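Local coordinates for uncharacterized protein DUF1185 (Bordetella bronchiseptica RB50, PDB 3BYQ) that is of unknown function but adopts a variant of the Bacillus chorismate mutase fold and may have a role in amino-acid metabolism, at residues G179-T182 and K183-S187; T170-R173 and V174-L178; R58-G61 and T62-A65. One frame throughout, in Å; residues are numbered along the deposited sequence. Where two conformers were deposited one is given.

Along the chain contact 3 comes first, within helix 51-72, followed much later by contact 2 and then directly by contact 1, both in the irregular tail after strand 161-169. Contacts 1 and 2 adjoin in sequence, their centres about 13 Å apart; contact 3 lies about 28 Å from contact 2 and about 30 Å from contact 1, centre to centre, without touching either. Strand 161-169 relates them: the helix of contact 3 packs on it, and residues 170-178 continue from its end. Contact 3 thus belongs to the helix-on-sheet core, contact 2 to an edge that meets a second subunit, and contact 1 to a surface tail that touches no other chain of the assembly.

Contact 1: G179-T182 and K183-S187; sequences GGLT and KEAVS
The backbone NH of Ala185 turns back on Thr182 and finds two acceptors there. The carbonyl Thr182 O lies 3.0 Å from Ala185 N, in a bent bond whose donor sits well above the carbonyl plane, as is usual for a tight turn. The hydroxyl adds a weak second bond, Thr182 OG1 to Ala185 N at 3.1 Å. Threonine suits this place because OG1, set between the backbone N and the carbonyl carbon (chi1 64°), reaches forward over the turn and takes a weak share of the same N-H. One residue on, Val186 N gives a weak bond to Lys183 O at 3.3 Å, so two overlapping beta turns make a short helix-like bend. Lys183 NZ is held by a salt bridge with Glu78. Backbone hydrogen bonds tie Leu181 to Arg143 and Ser187 to Arg193. On the apolar side, Leu181 CD1 meets the methyl Ala185 CB at 3.6 Å, an approach that a small side chain permits. Leu181 CD2 reaches Val186 CG2 at 4.0 Å, the two branched side chains crossing at about a right angle. The bend lies on the surface in the tail after strand 161-169. Leu181 and Val186 turn to Val142 in the loop joining strands 130-136 and 147-151, while Lys183 reaches back to Glu78, just ahead of strand 79-86.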
loop_
_atom_site.group_PDB
_atom_site.type_symbol
_atom_site.label_atom_id
_atom_site.label_comp_id
_atom_site.label_asym_id
_atom_site.label_seq_id
_atom_site.Cartn_x
_atom_site.Cartn_y
_atom_site.Cartn_z
ATOM N N GLY B 179 10.528 -28.279 -16.492
ATOM C CA GLY B 179 11.413 -29.420 -16.317
ATOM C C GLY B 179 12.030 -29.399 -14.943
ATOM O O GLY B 179 11.360 -29.089 -13.969
ATOM N N GLY B 180 13.314 -29.728 -14.901
ATOM C CA GLY B 180 14.074 -29.815 -13.667
ATOM C C GLY B 180 13.779 -31.096 -12.900
ATOM O O GLY B 180 13.137 -32.012 -13.404
ATOM N N LEU B 181 14.240 -31.141 -11.653
ATOM C CA LEU B 181 14.069 -32.349 -10.825
ATOM C C LEU B 181 12.611 -32.575 -10.573
ATOM O O LEU B 181 11.904 -31.643 -10.251
ATOM C CB LEU B 181 14.812 -32.207 -9.495
ATOM C CG LEU B 181 14.888 -33.467 -8.624
ATOM C CD1 LEU B 181 15.851 -34.487 -9.223
ATOM C CD2 LEU B 181 15.255 -33.104 -7.180
ATOM N N THR B 182 12.181 -33.814 -10.740
ATOM C CA THR B 182 10.803 -34.208 -10.521
ATOM C C THR B 182 10.725 -35.047 -9.279
ATOM O O THR B 182 11.714 -35.522 -8.778
ATOM C CB THR B 182 10.262 -35.075 -11.671
ATOM O OG1 THR B 182 10.997 -36.310 -11.730
ATOM C CG2 THR B 182 10.370 -34.328 -13.014
ATOM N N LYS B 183 9.515 -35.219 -8.788
ATOM C CA LYS B 183 9.258 -36.048 -7.592
ATOM C C LYS B 183 9.784 -37.446 -7.812
ATOM O O LYS B 183 10.389 -38.051 -6.927
ATOM C CB LYS B 183 7.781 -36.105 -7.233
ATOM C CG LYS B 183 7.236 -34.786 -6.793
ATOM C CD LYS B 183 5.801 -34.893 -6.284
ATOM C CE LYS B 183 4.820 -35.416 -7.296
ATOM N NZ LYS B 183 3.491 -35.393 -6.649
ATOM N N GLU B 184 9.575 -37.951 -9.024
ATOM C CA GLU B 184 10.013 -39.290 -9.398
ATOM C C GLU B 184 11.521 -39.425 -9.490
ATOM O O GLU B 184 12.075 -40.514 -9.344
ATOM C CB GLU B 184 9.395 -39.709 -10.741
ATOM C CG GLU B 184 7.902 -39.883 -10.686
ATOM C CD GLU B 184 7.101 -38.594 -10.852
ATOM O OE1 GLU B 184 7.661 -37.474 -10.978
ATOM O OE2 GLU B 184 5.861 -38.715 -10.861
ATOM N N ALA B 185 12.185 -38.317 -9.735
ATOM C CA ALA B 185 13.639 -38.302 -9.895
ATOM C C ALA B 185 14.383 -38.123 -8.592
ATOM O O ALA B 185 15.578 -38.307 -8.553
ATOM C CB ALA B 185 14.071 -37.207 -10.883
ATOM N N VAL B 186 13.674 -37.807 -7.527
ATOM C CA VAL B 186 14.337 -37.632 -6.221
ATOM C C VAL B 186 15.006 -38.967 -5.850
ATOM O O VAL B 186 14.347 -40.015 -5.753
ATOM C CB VAL B 186 13.370 -37.160 -5.135
ATOM C CG1 VAL B 186 14.016 -37.252 -3.714
ATOM C CG2 VAL B 186 12.863 -35.749 -5.426
ATOM N N SER B 187 16.309 -38.896 -5.621
ATOM C CA SER B 187 17.097 -40.108 -5.364
ATOM C C SER B 187 18.108 -40.044 -4.255
ATOM O O SER B 187 18.543 -41.090 -3.776
ATOM C CB SER B 187 17.771 -40.547 -6.654
ATOM O OG SER B 187 18.763 -39.623 -7.044
#

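Contact 2: T170-R173 and V174-L178; sequences TGAR and VHARL. With EDO (1,2-ethanediol), chain R; EDO (1,2-ethanediol), chain T; EDO (1,2-ethanediol), chain P; EDO (1,2-ethanediol), chain C.
Arg173 and Ala176 are joined by a backbone bond: Ala176 N donates to Arg173 O at 3.2 Å, nearly straight at the hydrogen (162°) but from above the carbonyl plane. In van der Waals packing, the methyl Ala176 CB lies over one flat face of the Arg173 guanidinium, 4.0 Å from NH2, and is small enough to sit there. Val174 CG2 covers a face of the neighbouring His175 ring, 3.9 Å above its plane. The bond from Ala176 to Arg173 closes a beta turn in the tail that leaves strand 161-169, in a variant of the Bacillus chorismate mutase fold, and this turn stands at a subunit boundary. Among charged groups, Arg173 NE makes a salt bridge with Glu93 of the second subunit while NH1 donates to Phe146 O and Arg143 O, a use of several N-H groups that suits arginine. Arg177 NH1 gives a 3.0 Å bond to His175 O, close to the guanidinium plane, and NH2 pairs with Glu91 of the second subunit. One ethanediol, probably from the crystallisation liquor, links the His175 ring to the carbonyl of Ala176, its O2 meeting His175 ND1 at 3.0 Å and its O1 donating to Ala176 O at 2.7 Å; His175 NE2 is bonded to Glu20 N.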
loop_
_atom_site.group_PDB
_atom_site.type_symbol
_atom_site.label_atom_id
_atom_site.label_comp_id
_atom_site.label_asym_id
_atom_site.label_seq_id
_atom_site.Cartn_x
_atom_site.Cartn_y
_atom_site.Cartn_z
ATOM N N THR B 170 -0.594 -28.478 -1.310
ATOM C CA THR B 170 -0.927 -29.832 -1.797
ATOM C C THR B 170 -0.241 -30.327 -3.066
ATOM O O THR B 170 -0.345 -31.515 -3.389
ATOM C CB THR B 170 -2.437 -29.960 -2.025
ATOM O OG1 THR B 170 -2.825 -29.054 -3.073
ATOM C CG2 THR B 170 -3.166 -29.660 -0.756
ATOM N N GLY B 171 0.474 -29.441 -3.752
ATOM C CA GLY B 171 1.132 -29.846 -4.982
ATOM C C GLY B 171 1.942 -28.795 -5.680
ATOM O O GLY B 171 2.338 -27.808 -5.086
ATOM N N ALA B 172 2.103 -29.042 -6.978
ATOM C CA ALA B 172 2.893 -28.208 -7.898
ATOM C C ALA B 172 2.134 -26.980 -8.372
ATOM O O ALA B 172 0.902 -26.890 -8.237
ATOM C CB ALA B 172 3.322 -29.040 -9.098
ATOM N N ARG B 173 2.868 -26.041 -8.946
ATOM C CA ARG B 173 2.213 -24.907 -9.631
ATOM C C ARG B 173 1.211 -25.470 -10.656
ATOM O O ARG B 173 1.469 -26.495 -11.321
ATOM C CB ARG B 173 3.196 -24.037 -10.382
ATOM C CG ARG B 173 4.230 -23.328 -9.515
ATOM C CD ARG B 173 5.117 -22.347 -10.311
ATOM N NE ARG B 173 5.889 -23.037 -11.336
ATOM C CZ ARG B 173 6.970 -23.756 -11.079
ATOM N NH1 ARG B 173 7.420 -23.896 -9.846
ATOM N NH2 ARG B 173 7.590 -24.357 -12.083
ATOM N N VAL B 174 0.116 -24.759 -10.847
ATOM C CA VAL B 174 -0.972 -25.274 -11.721
ATOM C C VAL B 174 -0.603 -25.480 -13.170
ATOM O O VAL B 174 -1.196 -26.337 -13.815
ATOM C CB VAL B 174 -2.287 -24.426 -11.624
ATOM C CG1 VAL B 174 -2.860 -24.549 -10.201
ATOM C CG2 VAL B 174 -1.973 -22.971 -12.021
ATOM N N HIS B 175 0.397 -24.738 -13.651
ATOM C CA HIS B 175 0.904 -24.875 -15.035
ATOM C C HIS B 175 2.397 -25.102 -15.084
ATOM O O HIS B 175 3.066 -24.670 -15.998
ATOM C CB HIS B 175 0.530 -23.679 -15.922
ATOM C CG HIS B 175 -0.927 -23.404 -15.934
ATOM N ND1 HIS B 175 -1.878 -24.394 -16.094
ATOM C CD2 HIS B 175 -1.602 -22.241 -15.805
ATOM C CE1 HIS B 175 -3.080 -23.842 -16.036
ATOM N NE2 HIS B 175 -2.938 -22.540 -15.873
ATOM N N ALA B 176 2.907 -25.805 -14.093
ATOM C CA ALA B 176 4.334 -26.142 -14.063
ATOM C C ALA B 176 4.738 -26.834 -15.361
ATOM O O ALA B 176 4.138 -27.857 -15.780
ATOM C CB ALA B 176 4.683 -26.985 -12.855
ATOM N N ARG B 177 5.779 -26.284 -15.973
ATOM C CA ARG B 177 6.307 -26.778 -17.257
ATOM C C ARG B 177 7.743 -26.410 -17.606
ATOM O O ARG B 177 8.072 -26.247 -18.771
ATOM C CB ARG B 177 5.364 -26.323 -18.360
ATOM C CG ARG B 177 5.246 -24.823 -18.552
ATOM C CD ARG B 177 4.009 -24.548 -19.386
ATOM N NE ARG B 177 3.870 -23.159 -19.853
ATOM C CZ ARG B 177 3.255 -22.186 -19.179
ATOM N NH1 ARG B 177 2.810 -22.368 -17.947
ATOM N NH2 ARG B 177 3.123 -20.995 -19.735
ATOM N N LEU B 178 8.593 -26.359 -16.586
ATOM C CA LEU B 178 9.987 -25.959 -16.757
ATOM C C LEU B 178 11.001 -27.049 -16.515
ATOM O O LEU B 178 12.196 -26.774 -16.354
ATOM C CB LEU B 178 10.314 -24.756 -15.887
ATOM C CG LEU B 178 9.540 -23.487 -16.255
ATOM C CD1 LEU B 178 9.799 -22.414 -15.204
ATOM C CD2 LEU B 178 9.810 -22.990 -17.665
HETATM C C1 EDO R . 1.072 -27.748 -18.134
HETATM O O1 EDO R . 1.672 -28.051 -16.861
HETATM C C2 EDO R . -0.105 -26.768 -18.020
HETATM O O2 EDO R . -1.114 -27.130 -17.055
HETATM C C1 EDO T . -3.361 -30.900 -6.079
HETATM O O1 EDO T . -2.381 -29.990 -5.586
HETATM C C2 EDO T . -2.853 -32.337 -6.151
HETATM O O2 EDO T . -1.521 -32.420 -5.662
HETATM C C1 EDO P . -1.762 -28.477 -8.943
HETATM O O1 EDO P . -1.051 -28.741 -7.733
HETATM C C2 EDO P . -1.048 -29.052 -10.132
HETATM O O2 EDO P . -0.894 -30.468 -9.975
HETATM C C1 EDO C . 10.677 -30.334 -20.086
HETATM O O1 EDO C . 12.110 -30.385 -20.113
HETATM C C2 EDO C . 10.214 -28.899 -20.308
HETATM O O2 EDO C . 8.791 -28.862 -20.475
#

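Contact 3: R58-G61 and T62-A65; sequences RSLG and TLLA. With EDO (1,2-ethanediol), chain Q.
Ser59 and Leu60 lie at a kink, where their own N atoms make no bond to the preceding turn, yet their carbonyls receive regular helical bonds from Leu63 and Leu64. Leu63 N reaches Ser59 O at 3.0 Å, and Leu64 N reaches Leu60 O at 3.1 Å in the straighter bond (166°). Thr62 N to Arg58 O and Ala65 N to Gly61 O, both 2.9 Å, complete the set, so the helix is regular again within one turn. Buried Gly61 adds no bulk, and Ala65 CB rests 3.3 Å from Gly61 O. Leu60 and Leu64 are the buried leucines, Leu64 CD1 lying beside Leu60 CG; the exposed Leu63 brings its CD2 to 4.2 Å from Leu60 CD1. Arg58, its CG anti to the backbone N (chi1 -166°) and its chain then bent twice, leads away from this turn: NH2 makes a salt bridge with Glu100, and NH1 donates to O2 of an ethanediol at 3.0 Å. Leu60 and Leu64 lie against strands 7-17, 29-39 and 161-169, while Arg58 and Thr62 meet helix 98-109. Such a helix, laid with leucines on a mixed, mostly antiparallel sheet, befits an alpha+beta fold, here a variant of the Bacillus chorismate mutase fold.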
loop_
_atom_site.group_PDB
_atom_site.type_symbol
_atom_site.label_atom_id
_atom_site.label_comp_id
_atom_site.label_asym_id
_atom_site.label_seq_id
_atom_site.Cartn_x
_atom_site.Cartn_y
_atom_site.Cartn_z
ATOM N N ARG B 58 7.946 -23.412 20.331
ATOM C CA ARG B 58 7.776 -24.684 19.633
ATOM C C ARG B 58 6.326 -25.150 19.741
ATOM O O ARG B 58 5.788 -25.681 18.785
ATOM C CB ARG B 58 8.746 -25.739 20.168
ATOM C CG ARG B 58 8.888 -26.978 19.305
ATOM C CD ARG B 58 9.842 -26.765 18.138
ATOM N NE ARG B 58 11.207 -26.526 18.597
ATOM C CZ ARG B 58 12.026 -27.480 19.039
ATOM N NH1 ARG B 58 11.686 -28.756 18.998
ATOM N NH2 ARG B 58 13.233 -27.157 19.462
ATOM N N SER B 59 5.704 -24.890 20.891
ATOM C CA SER B 59 4.299 -25.292 21.115
ATOM C C SER B 59 3.341 -24.551 20.186
ATOM O O SER B 59 2.315 -25.088 19.776
ATOM C CB SER B 59 3.859 -25.106 22.571
ATOM O OG SER B 59 3.956 -23.759 22.971
ATOM N N LEU B 60 3.670 -23.315 19.889
ATOM C CA LEU B 60 2.878 -22.509 18.943
ATOM C C LEU B 60 3.032 -23.118 17.544
ATOM O O LEU B 60 2.073 -23.211 16.794
ATOM C CB LEU B 60 3.350 -21.061 18.939
ATOM C CG LEU B 60 2.521 -20.117 18.064
ATOM C CD1 LEU B 60 1.075 -20.027 18.586
ATOM C CD2 LEU B 60 3.177 -18.714 17.985
ATOM N N GLY B 61 4.267 -23.492 17.202
ATOM C CA GLY B 61 4.560 -24.176 15.931
ATOM C C GLY B 61 3.681 -25.411 15.799
ATOM O O GLY B 61 3.039 -25.662 14.763
ATOM N N THR B 62 3.631 -26.199 16.867
ATOM C CA THR B 62 2.830 -27.443 16.853
ATOM C C THR B 62 1.346 -27.153 16.658
ATOM O O THR B 62 0.673 -27.796 15.875
ATOM C CB THR B 62 3.076 -28.272 18.125
ATOM O OG1 THR B 62 4.477 -28.567 18.191
ATOM C CG2 THR B 62 2.250 -29.565 18.118
ATOM N N LEU B 63 0.869 -26.143 17.345
ATOM C CA LEU B 63 -0.530 -25.765 17.247
ATOM C C LEU B 63 -0.928 -25.435 15.798
ATOM O O LEU B 63 -1.947 -25.913 15.251
ATOM C CB LEU B 63 -0.784 -24.535 18.140
ATOM C CG LEU B 63 -2.236 -24.042 18.174
ATOM C CD1 LEU B 63 -3.179 -25.024 18.931
ATOM C CD2 LEU B 63 -2.275 -22.616 18.733
ATOM N N LEU B 64 -0.133 -24.580 15.183
ATOM C CA LEU B 64 -0.423 -24.086 13.815
ATOM C C LEU B 64 -0.243 -25.183 12.786
ATOM O O LEU B 64 -1.033 -25.312 11.846
ATOM C CB LEU B 64 0.452 -22.874 13.465
ATOM C CG LEU B 64 0.328 -21.674 14.428
ATOM C CD1 LEU B 64 1.149 -20.463 13.917
ATOM C CD2 LEU B 64 -1.068 -21.259 14.704
ATOM N N ALA B 65 0.794 -25.987 12.972
ATOM C CA ALA B 65 1.075 -27.065 12.014
ATOM C C ALA B 65 -0.050 -28.080 12.071
ATOM O O ALA B 65 -0.489 -28.581 11.065
ATOM C CB ALA B 65 2.466 -27.738 12.287
HETATM C C1 EDO Q . 7.746 -30.452 18.892
HETATM O O1 EDO Q . 7.792 -30.054 20.269
HETATM C C2 EDO Q . 9.075 -31.067 18.480
HETATM O O2 EDO Q . 9.690 -30.300 17.441
#